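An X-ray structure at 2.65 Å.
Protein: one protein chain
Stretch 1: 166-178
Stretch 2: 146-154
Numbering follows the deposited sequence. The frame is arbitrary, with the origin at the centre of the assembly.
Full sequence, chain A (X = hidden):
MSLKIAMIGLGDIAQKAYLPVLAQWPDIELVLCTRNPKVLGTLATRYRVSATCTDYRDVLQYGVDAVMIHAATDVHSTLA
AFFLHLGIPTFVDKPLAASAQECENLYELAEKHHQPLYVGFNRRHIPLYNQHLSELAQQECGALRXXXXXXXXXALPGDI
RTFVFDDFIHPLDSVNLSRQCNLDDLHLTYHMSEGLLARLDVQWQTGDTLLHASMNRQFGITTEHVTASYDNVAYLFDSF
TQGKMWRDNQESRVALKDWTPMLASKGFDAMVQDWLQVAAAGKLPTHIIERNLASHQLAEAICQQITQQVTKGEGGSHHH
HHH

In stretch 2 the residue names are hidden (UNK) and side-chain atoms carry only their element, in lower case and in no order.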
# COMPACT_ATOMS: atom_id res chain seq x y z
N ASP A 166 27.88 1.42 -16.17
CA ASP A 166 27.48 0.16 -15.56
C ASP A 166 26.18 0.19 -14.77
O ASP A 166 25.75 -0.84 -14.24
CB ASP A 166 28.61 -0.36 -14.68
CG ASP A 166 29.90 -0.57 -15.45
OD1 ASP A 166 29.91 -1.38 -16.41
OD2 ASP A 166 30.90 0.09 -15.10
N ASP A 167 25.53 1.35 -14.70
CA ASP A 167 24.30 1.45 -13.93
C ASP A 167 23.24 2.32 -14.58
O ASP A 167 22.24 1.81 -15.09
CB ASP A 167 24.64 1.99 -12.54
CG ASP A 167 23.78 1.39 -11.46
OD1 ASP A 167 22.99 0.47 -11.77
OD2 ASP A 167 23.90 1.82 -10.30
N PHE A 168 23.46 3.63 -14.55
CA PHE A 168 22.54 4.61 -15.11
C PHE A 168 22.07 4.24 -16.50
O PHE A 168 20.97 4.61 -16.93
CB PHE A 168 23.19 5.99 -15.15
CG PHE A 168 22.25 7.09 -15.48
CD1 PHE A 168 21.25 7.46 -14.59
CD2 PHE A 168 22.34 7.76 -16.70
CE1 PHE A 168 20.35 8.48 -14.90
CE2 PHE A 168 21.45 8.79 -17.03
CZ PHE A 168 20.44 9.15 -16.12
N ILE A 169 22.90 3.50 -17.22
CA ILE A 169 22.56 3.10 -18.57
C ILE A 169 21.28 2.28 -18.57
O ILE A 169 20.58 2.22 -19.56
CB ILE A 169 23.70 2.29 -19.21
CG1 ILE A 169 23.51 2.24 -20.72
CG2 ILE A 169 23.73 0.88 -18.63
CD1 ILE A 169 24.78 1.96 -21.47
N HIS A 170 20.97 1.64 -17.44
CA HIS A 170 19.76 0.85 -17.35
C HIS A 170 18.56 1.77 -17.52
O HIS A 170 17.83 1.67 -18.50
CB HIS A 170 19.68 0.12 -16.02
CG HIS A 170 20.27 -1.25 -16.05
ND1 HIS A 170 19.95 -2.18 -17.02
CD2 HIS A 170 21.18 -1.85 -15.24
CE1 HIS A 170 20.63 -3.29 -16.80
NE2 HIS A 170 21.38 -3.12 -15.73
N PRO A 171 18.33 2.69 -16.56
CA PRO A 171 17.17 3.57 -16.70
C PRO A 171 17.22 4.47 -17.93
O PRO A 171 16.20 4.72 -18.58
CB PRO A 171 17.19 4.37 -15.40
CG PRO A 171 18.63 4.41 -15.04
CD PRO A 171 19.09 3.01 -15.34
N LEU A 172 18.42 4.93 -18.26
CA LEU A 172 18.60 5.81 -19.41
C LEU A 172 18.11 5.14 -20.70
O LEU A 172 17.28 5.71 -21.42
CB LEU A 172 20.07 6.19 -19.56
CG LEU A 172 20.35 7.26 -20.63
CD1 LEU A 172 19.76 8.60 -20.18
CD2 LEU A 172 21.84 7.38 -20.86
N ASP A 173 18.62 3.95 -20.99
CA ASP A 173 18.22 3.22 -22.18
C ASP A 173 16.74 2.87 -22.16
O ASP A 173 16.04 3.04 -23.16
CB ASP A 173 19.01 1.92 -22.33
CG ASP A 173 18.45 1.03 -23.44
OD1 ASP A 173 18.67 1.32 -24.63
OD2 ASP A 173 17.78 0.03 -23.13
N SER A 174 16.28 2.35 -21.03
CA SER A 174 14.88 1.95 -20.89
C SER A 174 13.90 3.05 -21.25
O SER A 174 12.76 2.78 -21.62
CB SER A 174 14.62 1.48 -19.45
OG SER A 174 15.43 0.38 -19.13
N VAL A 175 14.36 4.28 -21.15
CA VAL A 175 13.52 5.42 -21.43
C VAL A 175 13.81 6.01 -22.80
O VAL A 175 12.99 6.73 -23.36
CB VAL A 175 13.75 6.50 -20.36
CG1 VAL A 175 13.02 7.75 -20.72
CG2 VAL A 175 13.28 5.98 -19.01
N ASN A 176 14.98 5.68 -23.34
CA ASN A 176 15.45 6.18 -24.64
C ASN A 176 14.66 5.63 -25.83
O ASN A 176 15.19 4.94 -26.70
CB ASN A 176 16.93 5.85 -24.79
CG ASN A 176 17.59 6.66 -25.87
OD1 ASN A 176 16.93 7.43 -26.58
ND2 ASN A 176 18.90 6.52 -26.00
N LEU A 177 13.38 5.98 -25.88
CA LEU A 177 12.48 5.52 -26.93
C LEU A 177 12.50 6.41 -28.17
O LEU A 177 11.78 6.15 -29.13
CB LEU A 177 11.06 5.45 -26.37
CG LEU A 177 10.87 4.60 -25.10
CD1 LEU A 177 9.56 4.99 -24.45
CD2 LEU A 177 10.90 3.12 -25.44
N SER A 178 13.31 7.46 -28.14
CA SER A 178 13.40 8.39 -29.27
C SER A 178 14.78 8.37 -29.91
O SER A 178 15.09 9.20 -30.77
CB SER A 178 13.09 9.81 -28.78
OG SER A 178 14.17 10.31 -28.00
N UNK A 146 4.48 10.86 -21.22
CA UNK A 146 5.62 10.93 -20.32
C UNK A 146 5.97 9.53 -19.81
O UNK A 146 5.12 8.64 -19.75
c UNK A 146 5.32 11.88 -19.14
o UNK A 146 4.91 11.17 -17.98
N UNK A 147 7.24 9.34 -19.48
CA UNK A 147 7.73 8.07 -18.97
C UNK A 147 8.93 8.37 -18.08
O UNK A 147 9.92 8.94 -18.54
c UNK A 147 8.15 7.13 -20.11
c UNK A 147 9.39 5.11 -20.92
c UNK A 147 8.82 5.81 -19.71
c UNK A 147 7.82 4.93 -19.00
N UNK A 148 8.84 8.01 -16.80
CA UNK A 148 9.91 8.26 -15.85
C UNK A 148 10.42 6.97 -15.25
O UNK A 148 9.67 6.20 -14.65
c UNK A 148 7.86 10.80 -11.37
n UNK A 148 6.88 10.27 -10.64
c UNK A 148 9.94 10.47 -12.64
c UNK A 148 9.42 9.18 -14.73
c UNK A 148 10.44 9.42 -13.62
n UNK A 148 7.88 12.11 -11.61
n UNK A 148 8.81 10.01 -11.85
N UNK A 149 11.72 6.73 -15.42
CA UNK A 149 12.31 5.53 -14.88
C UNK A 149 13.25 5.92 -13.73
O UNK A 149 14.25 6.61 -13.95
c UNK A 149 13.08 4.82 -16.00
c UNK A 149 12.63 2.30 -16.51
c UNK A 149 11.40 1.02 -18.12
c UNK A 149 13.94 2.76 -14.75
c UNK A 149 11.81 2.26 -17.64
c UNK A 149 13.02 1.09 -15.90
c UNK A 149 12.60 -0.15 -16.38
n UNK A 149 13.81 1.40 -14.83
c UNK A 149 13.23 3.35 -15.76
c UNK A 149 11.80 -0.17 -17.49
N UNK A 150 12.92 5.52 -12.51
CA UNK A 150 13.74 5.80 -11.34
C UNK A 150 14.40 4.51 -10.86
O UNK A 150 13.75 3.47 -10.75
c UNK A 150 12.87 6.36 -10.21
c UNK A 150 12.16 7.67 -10.53
o UNK A 150 10.10 8.40 -9.56
c UNK A 150 11.33 8.21 -9.37
o UNK A 150 11.89 8.45 -8.28
N UNK A 151 15.69 4.57 -10.58
CA UNK A 151 16.41 3.41 -10.08
C UNK A 151 17.38 3.97 -9.06
O UNK A 151 18.40 4.54 -9.42
n UNK A 151 19.66 -0.80 -10.31
c UNK A 151 17.73 1.36 -10.79
c UNK A 151 18.89 -0.71 -11.58
c UNK A 151 18.52 0.72 -11.92
c UNK A 151 17.17 2.71 -11.19
N UNK A 152 17.05 3.79 -7.78
CA UNK A 152 17.89 4.33 -6.72
C UNK A 152 18.57 3.25 -5.89
O UNK A 152 18.13 2.10 -5.87
n UNK A 152 14.67 7.67 -7.20
n UNK A 152 16.57 6.82 -7.72
c UNK A 152 17.05 5.23 -5.80
c UNK A 152 15.64 7.68 -8.10
c UNK A 152 15.00 6.78 -6.20
c UNK A 152 16.19 6.23 -6.52
N UNK A 153 19.66 3.63 -5.24
CA UNK A 153 20.44 2.74 -4.37
C UNK A 153 20.66 3.48 -3.05
O UNK A 153 20.63 4.71 -3.00
n UNK A 153 22.09 -1.90 -8.77
c UNK A 153 22.48 -0.90 -7.99
n UNK A 153 23.15 0.13 -8.50
n UNK A 153 22.18 -0.91 -6.69
c UNK A 153 21.83 2.44 -4.96
c UNK A 153 22.54 0.16 -5.75
c UNK A 153 21.88 1.49 -6.12
N UNK A 154 20.88 2.71 -1.99
CA UNK A 154 21.14 3.29 -0.68
C UNK A 154 22.64 3.32 -0.43
O UNK A 154 23.32 2.29 -0.52
c UNK A 154 20.91 2.80 1.79
c UNK A 154 21.24 4.08 3.55
c UNK A 154 21.42 2.03 2.78
n UNK A 154 20.81 4.07 2.30
c UNK A 154 20.47 2.45 0.40
n UNK A 154 21.62 2.85 3.86

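Position 146 opens the strand with a side chain of one carbon followed by one oxygen, out of reach of stretch 1; this is a serine, S146, its hydroxyl hydrogen-bonded elsewhere in the structure. At position 147 there are four carbons, forked at the second; the CA-to-CB bond points toward the helix, and a terminal carbon lies close to CD1 of L177. An all-carbon chain of this shape is leucine. The carbon in question is CD2 of L147, 3.5 Å from CD1 of L177, with CG2 of V175 looser at 4.4 Å from the same CD2.

Position 148 points away, as alternation along a strand requires. Three carbons, a nitrogen, and a carbon carrying two further nitrogens spell arginine, R148, which touches nothing on stretch 1. Position 149 turns back toward the helix with one carbon and then fused five- and six-membered rings holding eight carbons and one nitrogen. CB of S174 lies over the face of the six-membered ring, 3.5 Å from its centroid, in a CH-pi contact, and CA of P171 makes a second, off-centre one with the five-membered ring, 4.2 Å from its centroid. The ring system is an indole, and the residue therefore W149; CG2 of V175 comes within 3.2 Å of its CB.

Position 150 again points away: three carbons, the third bearing two oxygens, identify glutamate. E150 forms a salt bridge within its own strand, its OE2 lying 3.1 Å from NE of R148. Position 151 points toward the helix, four carbons in a row ending in a nitrogen 3.9 Å from OD1 of D167, hence K151. Its CD rests 4.2 Å from CD of P171, and its NZ is the nitrogen that forms the long salt bridge with D167.

Position 152 carries one carbon and a five-membered ring of three carbons and two nitrogens. This histidine, H152, points away, and its NE2 donates a hydrogen bond to OE1 of E150 at 3.1 Å. Position 153 has three carbons, a nitrogen, and a carbon with two more nitrogens, one of them 2.6 Å from OD2 of D167: again arginine. That nitrogen is NH1 of R153, and the pair is a salt bridge whose hydrogen bond is weak, the angle at the proton being only 118°. Position 154 has the same make-up as 152 and is H154, beyond reach of the helix.

The helix runs nearly antiparallel to the strand, at 164°, so successive inward residues of the strand meet progressively earlier parts of stretch 1. L147 meets V175 and L177, W149 fills the middle against P171, S174 and V175, and K151 and R153 converge on D167, whose carboxylate provides charge compensation at the polar end of an otherwise largely apolar contact.

Stretch 2, residues 146-154: SLRWEKHRH
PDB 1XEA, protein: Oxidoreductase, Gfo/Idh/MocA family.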